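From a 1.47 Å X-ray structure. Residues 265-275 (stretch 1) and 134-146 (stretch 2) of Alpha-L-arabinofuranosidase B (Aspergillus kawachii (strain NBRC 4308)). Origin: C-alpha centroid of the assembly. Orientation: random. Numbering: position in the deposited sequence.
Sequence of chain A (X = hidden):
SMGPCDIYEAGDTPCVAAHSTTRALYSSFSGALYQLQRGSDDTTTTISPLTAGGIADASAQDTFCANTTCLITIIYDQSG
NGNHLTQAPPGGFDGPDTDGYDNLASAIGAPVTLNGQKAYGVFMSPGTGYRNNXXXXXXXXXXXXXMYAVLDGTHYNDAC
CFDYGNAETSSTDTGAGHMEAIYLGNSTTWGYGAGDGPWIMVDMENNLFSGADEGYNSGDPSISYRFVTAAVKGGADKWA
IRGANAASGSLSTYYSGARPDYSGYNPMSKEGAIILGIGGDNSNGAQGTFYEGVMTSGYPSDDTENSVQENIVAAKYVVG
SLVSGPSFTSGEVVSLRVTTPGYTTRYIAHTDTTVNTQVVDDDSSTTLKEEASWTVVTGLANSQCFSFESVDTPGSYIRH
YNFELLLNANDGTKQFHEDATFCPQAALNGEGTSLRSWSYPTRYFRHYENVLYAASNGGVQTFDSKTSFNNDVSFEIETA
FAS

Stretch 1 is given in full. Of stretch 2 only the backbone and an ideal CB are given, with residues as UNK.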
ATOM      1  N   TYR A 265      -7.818 -17.006 -24.047  1.00 26.54           N
ATOM      2  CA  TYR A 265      -6.486 -16.398 -23.752  1.00 25.47           C
ATOM      3  C   TYR A 265      -5.576 -16.311 -24.955  1.00 26.13           C
ATOM      4  O   TYR A 265      -4.432 -15.827 -24.846  1.00 26.05           O
ATOM      5  CB  TYR A 265      -5.850 -17.149 -22.583  1.00 23.07           C
ATOM      6  CG  TYR A 265      -6.680 -17.064 -21.344  1.00 24.07           C
ATOM      7  CD1 TYR A 265      -6.837 -15.861 -20.664  1.00 21.79           C
ATOM      8  CD2 TYR A 265      -7.406 -18.129 -20.855  1.00 23.46           C
ATOM      9  CE1 TYR A 265      -7.621 -15.756 -19.536  1.00 21.29           C
ATOM     10  CE2 TYR A 265      -8.214 -18.045 -19.750  1.00 24.44           C
ATOM     11  CZ  TYR A 265      -8.327 -16.854 -19.061  1.00 22.81           C
ATOM     12  OH  TYR A 265      -9.108 -16.810 -17.977  1.00 22.55           O
ATOM     13  N   ASN A 266      -6.008 -16.718 -26.174  1.00 24.65           N
ATOM     14  CA  ASN A 266      -5.184 -16.523 -27.353  1.00 23.92           C
ATOM     15  C   ASN A 266      -6.104 -16.468 -28.564  1.00 28.72           C
ATOM     16  O   ASN A 266      -6.856 -17.423 -28.726  1.00 28.47           O
ATOM     17  CB  ASN A 266      -4.154 -17.638 -27.539  1.00 24.11           C
ATOM     18  CG  ASN A 266      -3.211 -17.374 -28.655  1.00 26.93           C
ATOM     19  OD1 ASN A 266      -2.593 -16.316 -28.764  1.00 26.62           O
ATOM     20  ND2 ASN A 266      -3.064 -18.363 -29.546  1.00 29.73           N
ATOM     21  N   PRO A 267      -6.073 -15.394 -29.373  1.00 26.18           N
ATOM     22  CA  PRO A 267      -5.352 -14.161 -29.050  1.00 24.42           C
ATOM     23  C   PRO A 267      -5.983 -13.481 -27.823  1.00 22.00           C
ATOM     24  O   PRO A 267      -7.092 -13.745 -27.365  1.00 22.29           O
ATOM     25  CB  PRO A 267      -5.529 -13.244 -30.266  1.00 27.07           C
ATOM     26  CG  PRO A 267      -6.813 -13.755 -30.881  1.00 32.67           C
ATOM     27  CD  PRO A 267      -6.787 -15.247 -30.658  1.00 29.37           C
ATOM     28  N   MET A 268      -5.209 -12.540 -27.244  1.00 22.63           N
ATOM     29  CA  MET A 268      -5.720 -11.692 -26.144  1.00 21.09           C
ATOM     30  C   MET A 268      -6.601 -10.581 -26.718  1.00 19.95           C
ATOM     31  O   MET A 268      -6.472 -10.293 -27.951  1.00 20.92           O
ATOM     32  CB  MET A 268      -4.542 -11.058 -25.358  1.00 21.90           C
ATOM     33  CG  MET A 268      -3.690 -12.092 -24.630  1.00 21.27           C
ATOM     34  SD  MET A 268      -4.383 -12.862 -23.241  1.00 21.72           S
ATOM     35  CE  MET A 268      -4.307 -11.486 -22.062  1.00 22.11           C
ATOM     36  N   SER A 269      -7.366  -9.956 -25.825  1.00 20.14           N
ATOM     37  CA  SER A 269      -8.321  -8.858 -26.106  1.00 21.40           C
ATOM     38  C   SER A 269      -8.038  -7.666 -25.173  1.00 20.13           C
ATOM     39  O   SER A 269      -8.947  -7.224 -24.477  1.00 20.36           O
ATOM     40  CB  SER A 269      -9.713  -9.351 -25.924  1.00 21.56           C
ATOM     41  OG  SER A 269      -9.930 -10.417 -26.825  1.00 23.54           O
ATOM     42  N   LYS A 270      -6.784  -7.228 -25.107  1.00 21.13           N
ATOM     43  CA  LYS A 270      -6.474  -6.179 -24.104  1.00 18.48           C
ATOM     44  C   LYS A 270      -7.174  -4.878 -24.485  1.00 19.25           C
ATOM     45  O   LYS A 270      -7.324  -4.590 -25.721  1.00 19.60           O
ATOM     46  CB  LYS A 270      -4.978  -5.994 -24.016  1.00 18.46           C
ATOM     47  CG  LYS A 270      -4.298  -7.271 -23.539  1.00 19.79           C
ATOM     48  CD  LYS A 270      -2.848  -7.057 -23.322  1.00 22.75           C
ATOM     49  CE  LYS A 270      -2.113  -6.584 -24.513  1.00 23.10           C
ATOM     50  NZ  LYS A 270      -2.028  -7.699 -25.514  1.00 28.11           N
ATOM     51  N   GLU A 271      -7.543  -4.098 -23.477  1.00 18.25           N
ATOM     52  CA  GLU A 271      -8.330  -2.864 -23.706  1.00 18.50           C
ATOM     53  C   GLU A 271      -7.490  -1.600 -23.480  1.00 19.04           C
ATOM     54  O   GLU A 271      -7.956  -0.522 -23.868  1.00 20.01           O
ATOM     55  CB  GLU A 271      -9.565  -2.921 -22.835  1.00 19.38           C
ATOM     56  CG  GLU A 271     -10.432  -4.151 -23.139  1.00 21.61           C
ATOM     57  CD  GLU A 271     -11.828  -4.098 -22.559  1.00 21.22           C
ATOM     58  OE1 GLU A 271     -12.193  -3.074 -21.950  1.00 21.77           O
ATOM     59  OE2 GLU A 271     -12.531  -5.150 -22.627  1.00 22.81           O
ATOM     60  N   GLY A 272      -6.316  -1.706 -22.821  1.00 18.45           N
ATOM     61  CA  GLY A 272      -5.408  -0.563 -22.694  1.00 17.99           C
ATOM     62  C   GLY A 272      -5.620   0.315 -21.465  1.00 18.54           C
ATOM     63  O   GLY A 272      -4.844   1.235 -21.298  1.00 18.92           O
ATOM     64  N   ALA A 273      -6.560   0.037 -20.585  1.00 17.52           N
ATOM     65  CA  ALA A 273      -6.707   0.803 -19.336  1.00 16.50           C
ATOM     66  C   ALA A 273      -5.545   0.402 -18.411  1.00 16.38           C
ATOM     67  O   ALA A 273      -4.991  -0.696 -18.606  1.00 16.94           O
ATOM     68  CB  ALA A 273      -8.031   0.523 -18.677  1.00 18.62           C
ATOM     69  N   ILE A 274      -5.292   1.215 -17.396  1.00 15.92           N
ATOM     70  CA  ILE A 274      -4.269   0.887 -16.400  1.00 15.75           C
ATOM     71  C   ILE A 274      -4.910   0.843 -15.028  1.00 16.14           C
ATOM     72  O   ILE A 274      -5.620   1.800 -14.654  1.00 16.22           O
ATOM     73  CB  ILE A 274      -3.140   1.921 -16.445  1.00 14.24           C
ATOM     74  CG1 ILE A 274      -2.657   2.150 -17.861  1.00 15.65           C
ATOM     75  CG2 ILE A 274      -2.009   1.494 -15.505  1.00 14.44           C
ATOM     76  CD1 ILE A 274      -1.590   3.241 -17.966  1.00 17.29           C
ATOM     77  N   ILE A 275      -4.584  -0.208 -14.268  1.00 15.73           N
ATOM     78  CA  ILE A 275      -5.078  -0.346 -12.875  1.00 16.15           C
ATOM     79  C   ILE A 275      -3.893  -0.459 -11.928  1.00 16.21           C
ATOM     80  O   ILE A 275      -2.814  -0.950 -12.361  1.00 15.78           O
ATOM     81  CB  ILE A 275      -6.004  -1.551 -12.685  1.00 17.00           C
ATOM     82  CG1 ILE A 275      -5.353  -2.833 -13.180  1.00 18.63           C
ATOM     83  CG2 ILE A 275      -7.369  -1.271 -13.306  1.00 19.10           C
ATOM     84  CD1 ILE A 275      -6.172  -4.108 -13.012  1.00 21.12           C
ATOM     85  N   UNK A 134      -8.739   6.072 -19.662  1.00 19.71           N
ATOM     86  CA  UNK A 134      -8.578   6.847 -20.923  1.00 21.86           C
ATOM     87  C   UNK A 134      -7.113   6.886 -21.361  1.00 21.28           C
ATOM     88  O   UNK A 134      -6.572   7.959 -21.626  1.00 24.12           O
ATOM     89  CB  UNK A 134      -9.100   8.275 -20.748  1.00 21.86           C
ATOM     90  N   UNK A 135      -6.429   5.764 -21.236  1.00 21.81           N
ATOM     91  CA  UNK A 135      -4.984   5.678 -21.448  1.00 20.91           C
ATOM     92  C   UNK A 135      -4.679   5.655 -22.926  1.00 23.60           C
ATOM     93  O   UNK A 135      -5.517   5.154 -23.714  1.00 28.72           O
ATOM     94  CB  UNK A 135      -4.401   4.438 -20.767  1.00 20.91           C
ATOM     95  N   UNK A 136      -3.571   6.232 -23.294  1.00 20.70           N
ATOM     96  CA  UNK A 136      -3.162   6.214 -24.712  1.00 23.71           C
ATOM     97  C   UNK A 136      -1.775   5.625 -24.837  1.00 24.68           C
ATOM     98  O   UNK A 136      -0.921   5.731 -23.937  1.00 22.82           O
ATOM     99  CB  UNK A 136      -3.194   7.619 -25.316  1.00 23.71           C
ATOM    100  N   UNK A 137      -1.578   4.929 -25.949  1.00 21.31           N
ATOM    101  CA  UNK A 137      -0.300   4.284 -26.229  1.00 20.22           C
ATOM    102  C   UNK A 137      -0.164   2.882 -25.673  1.00 20.39           C
ATOM    103  O   UNK A 137       0.801   2.210 -26.035  1.00 21.24           O
ATOM    104  CB  UNK A 137       0.835   5.146 -25.674  1.00 20.22           C
ATOM    105  N   UNK A 138      -1.014   2.475 -24.750  1.00 20.08           N
ATOM    106  CA  UNK A 138      -0.959   1.137 -24.138  1.00 19.51           C
ATOM    107  C   UNK A 138      -1.381   0.125 -25.189  1.00 19.79           C
ATOM    108  O   UNK A 138      -2.211   0.429 -26.108  1.00 19.74           O
ATOM    109  CB  UNK A 138      -1.852   1.044 -22.899  1.00 19.51           C
ATOM    110  N   UNK A 139      -0.867  -1.085 -25.026  1.00 19.68           N
ATOM    111  CA  UNK A 139      -1.208  -2.185 -25.954  1.00 19.88           C
ATOM    112  C   UNK A 139      -2.687  -2.555 -25.833  1.00 19.29           C
ATOM    113  O   UNK A 139      -3.280  -2.635 -24.721  1.00 19.01           O
ATOM    114  CB  UNK A 139      -0.339  -3.413 -25.677  1.00 19.88           C
ATOM    115  N   UNK A 140      -3.288  -2.864 -26.992  1.00 19.33           N
ATOM    116  CA  UNK A 140      -4.667  -3.372 -27.045  1.00 18.96           C
ATOM    117  C   UNK A 140      -4.698  -4.641 -27.892  1.00 19.18           C
ATOM    118  O   UNK A 140      -3.697  -4.929 -28.591  1.00 20.98           O
ATOM    119  CB  UNK A 140      -5.622  -2.320 -27.614  1.00 18.96           C
ATOM    120  N   UNK A 141      -5.777  -5.398 -27.763  1.00 21.20           N
ATOM    121  CA  UNK A 141      -5.913  -6.636 -28.539  1.00 21.26           C
ATOM    122  C   UNK A 141      -4.759  -7.578 -28.227  1.00 20.33           C
ATOM    123  O   UNK A 141      -4.530  -7.837 -27.027  1.00 20.19           O
ATOM    124  CB  UNK A 141      -5.963  -6.336 -30.039  1.00 21.26           C
ATOM    125  N   UNK A 142      -4.096  -8.097 -29.245  1.00 19.77           N
ATOM    126  CA  UNK A 142      -3.007  -9.091 -29.056  1.00 21.15           C
ATOM    127  C   UNK A 142      -1.655  -8.401 -29.151  1.00 19.99           C
ATOM    128  O   UNK A 142      -0.642  -9.064 -29.361  1.00 21.30           O
ATOM    129  CB  UNK A 142      -3.096 -10.212 -30.094  1.00 21.15           C
ATOM    130  N   UNK A 143      -1.606  -7.067 -29.104  1.00 21.01           N
ATOM    131  CA  UNK A 143      -0.334  -6.330 -29.252  1.00 21.18           C
ATOM    132  C   UNK A 143       0.602  -6.648 -28.073  1.00 18.97           C
ATOM    133  O   UNK A 143       0.115  -6.817 -26.937  1.00 20.50           O
ATOM    134  CB  UNK A 143      -0.590  -4.824 -29.334  1.00 21.18           C
ATOM    135  N   UNK A 144       1.891  -6.601 -28.371  1.00 19.83           N
ATOM    136  CA  UNK A 144       2.926  -6.897 -27.381  1.00 19.13           C
ATOM    137  C   UNK A 144       3.054  -5.739 -26.392  1.00 19.99           C
ATOM    138  O   UNK A 144       3.030  -4.571 -26.758  1.00 19.86           O
ATOM    139  CB  UNK A 144       4.268  -7.165 -28.066  1.00 19.13           C
ATOM    140  N   UNK A 145       3.382  -6.138 -25.171  1.00 17.50           N
ATOM    141  CA  UNK A 145       3.744  -5.166 -24.115  1.00 17.91           C
ATOM    142  C   UNK A 145       4.654  -5.831 -23.088  1.00 17.97           C
ATOM    143  O   UNK A 145       4.649  -7.034 -22.916  1.00 17.97           O
ATOM    144  CB  UNK A 145       2.494  -4.610 -23.430  1.00 17.91           C
ATOM    145  N   UNK A 146       5.345  -4.988 -22.350  1.00 16.95           N
ATOM    146  CA  UNK A 146       5.983  -5.401 -21.092  1.00 17.29           C
ATOM    147  C   UNK A 146       5.583  -4.456 -19.980  1.00 16.16           C
ATOM    148  O   UNK A 146       4.990  -3.412 -20.232  1.00 16.23           O
ATOM    149  CB  UNK A 146       7.506  -5.439 -21.232  1.00 17.29           C
TER

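Positions 134 and 136 point away from stretch 1, with nothing of it within 5.5 Å of an ideal CB, so almost any polar residue would suit: Glu 134 and Thr 136. At 135 the CB points toward stretch 1, close to the carbonyl of Gly 272 and the side chain of Ile 274. A small apolar residue fits best, and Ala 135 is found, its CB 3.3 Å from Gly 272 O and 4.1 Å from Ile 274 CG1.

Position 137, with phi 88° and psi -16°, would jam a CB against the preceding carbonyl oxygen, which calls for glycine: Gly 137.

At 138 the CB points toward stretch 1, with the Gly 272 carbonyl near. A short donor, serine or threonine, would suit, and a threonine methyl could also use the apolar end of Ile 274. Thr 138 does both: OG1 donates to Gly 272 O at 2.7 Å, and CG2 lies 4.0 Å from Ile 274 CD1. Gly 272 has room for this neighbor because a CB there would clash with Thr 138 OG1.

Position 139 points sideways, its ideal CB 3.8 Å from Lys 270 CE, so a small residue is comfortable. Ala 139 packs against that aliphatic stem.

Position 140 is also sideways, beside the Lys 270 carbonyl; small or beta-branched residues would do. Thr 140 sets CG2 3.6 Å from Glu 271 O.

Position 141 has phi 59° and psi -130°, favoring glycine at the second place of a type II' turn. Gly 141 pairs antiparallel with Lys 270: its N donates to Lys 270 O (2.7 Å), and its O accepts from Lys 270 N (3.0 Å) and Lys 270 NZ (2.9 Å).

At 142 the CB points sideways, near Pro 267 CB, while the backbone N of Met 268 offers a donor. A short acceptor, aspartate or asparagine, could reach it. Asp 142 does so through OD1, 2.9 Å from Met 268 N, and two waters link its carboxylate to Asn 266 OD1.

At 143 the CB points sideways, ideally 5.0 Å from Lys 270 NZ, so stretch 1 constrains the side chain little and many polar residues would serve. Glu 143 turns back to its own loop, OE1 accepting from Thr 140 N (3.0 Å), while its backbone O takes Lys 270 NZ at 2.7 Å.

Position 144 points away, so stretch 1 sets no preference: Ala 144. At 145 the CB faces the lysine stem, inviting a long apolar or acidic chain; Glu 145 brings OE2 to 3.4 Å from Lys 270 CD. Position 146 is out of reach and equally unconstrained by stretch 1: Gly 146.

Stretch 2, residues 134-146: EATGTATGDEAEG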
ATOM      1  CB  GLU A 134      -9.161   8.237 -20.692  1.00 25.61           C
ATOM      2  CG  GLU A 134     -10.646   8.174 -20.351  1.00 33.58           C
ATOM      3  CD  GLU A 134     -11.320   9.508 -20.036  1.00 51.13           C
ATOM      4  OE1 GLU A 134     -10.627  10.549 -20.020  1.00 59.61           O
ATOM      5  OE2 GLU A 134     -12.545   9.500 -19.804  1.00 70.75           O
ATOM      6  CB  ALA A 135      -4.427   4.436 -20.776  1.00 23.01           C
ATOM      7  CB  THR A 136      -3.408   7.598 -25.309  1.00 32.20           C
ATOM      8  OG1 THR A 136      -2.553   8.443 -24.587  1.00 31.40           O
ATOM      9  CG2 THR A 136      -4.820   8.103 -25.124  1.00 35.89           C
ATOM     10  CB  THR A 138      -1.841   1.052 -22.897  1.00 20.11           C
ATOM     11  OG1 THR A 138      -3.066   1.697 -23.256  1.00 19.72           O
ATOM     12  CG2 THR A 138      -1.221   1.730 -21.692  1.00 20.04           C
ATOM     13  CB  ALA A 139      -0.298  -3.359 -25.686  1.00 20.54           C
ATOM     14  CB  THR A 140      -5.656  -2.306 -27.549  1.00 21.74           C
ATOM     15  OG1 THR A 140      -5.258  -1.977 -28.874  1.00 22.63           O
ATOM     16  CG2 THR A 140      -5.697  -1.101 -26.625  1.00 21.94           C
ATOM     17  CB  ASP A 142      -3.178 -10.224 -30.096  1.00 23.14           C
ATOM     18  CG  ASP A 142      -2.546 -11.536 -29.647  1.00 23.73           C
ATOM     19  OD1 ASP A 142      -2.644 -11.858 -28.412  1.00 22.49           O
ATOM     20  OD2 ASP A 142      -2.019 -12.223 -30.549  1.00 24.65           O
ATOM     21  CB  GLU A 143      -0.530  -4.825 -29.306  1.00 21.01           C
ATOM     22  CG  GLU A 143      -1.235  -4.365 -30.586  1.00 24.05           C
ATOM     23  CD  GLU A 143      -1.734  -2.944 -30.508  1.00 27.62           C
ATOM     24  OE1 GLU A 143      -1.647  -2.283 -29.433  1.00 24.08           O
ATOM     25  OE2 GLU A 143      -2.203  -2.469 -31.563  1.00 29.35           O
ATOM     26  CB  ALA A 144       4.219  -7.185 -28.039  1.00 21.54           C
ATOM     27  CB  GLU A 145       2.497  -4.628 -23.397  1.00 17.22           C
ATOM     28  CG  GLU A 145       1.703  -5.656 -22.632  1.00 16.90           C
ATOM     29  CD  GLU A 145       0.473  -5.161 -21.917  1.00 16.60           C
ATOM     30  OE1 GLU A 145       0.251  -3.920 -21.925  1.00 17.96           O
ATOM     31  OE2 GLU A 145      -0.308  -5.982 -21.414  1.00 17.50           O
TER
HETATM   32  O   HOH W   1      -1.772 -14.103 -27.213  1.00 23.46           O
HETATM   33  O   HOH W   2      -1.906 -14.836 -30.929  1.00 27.70           O
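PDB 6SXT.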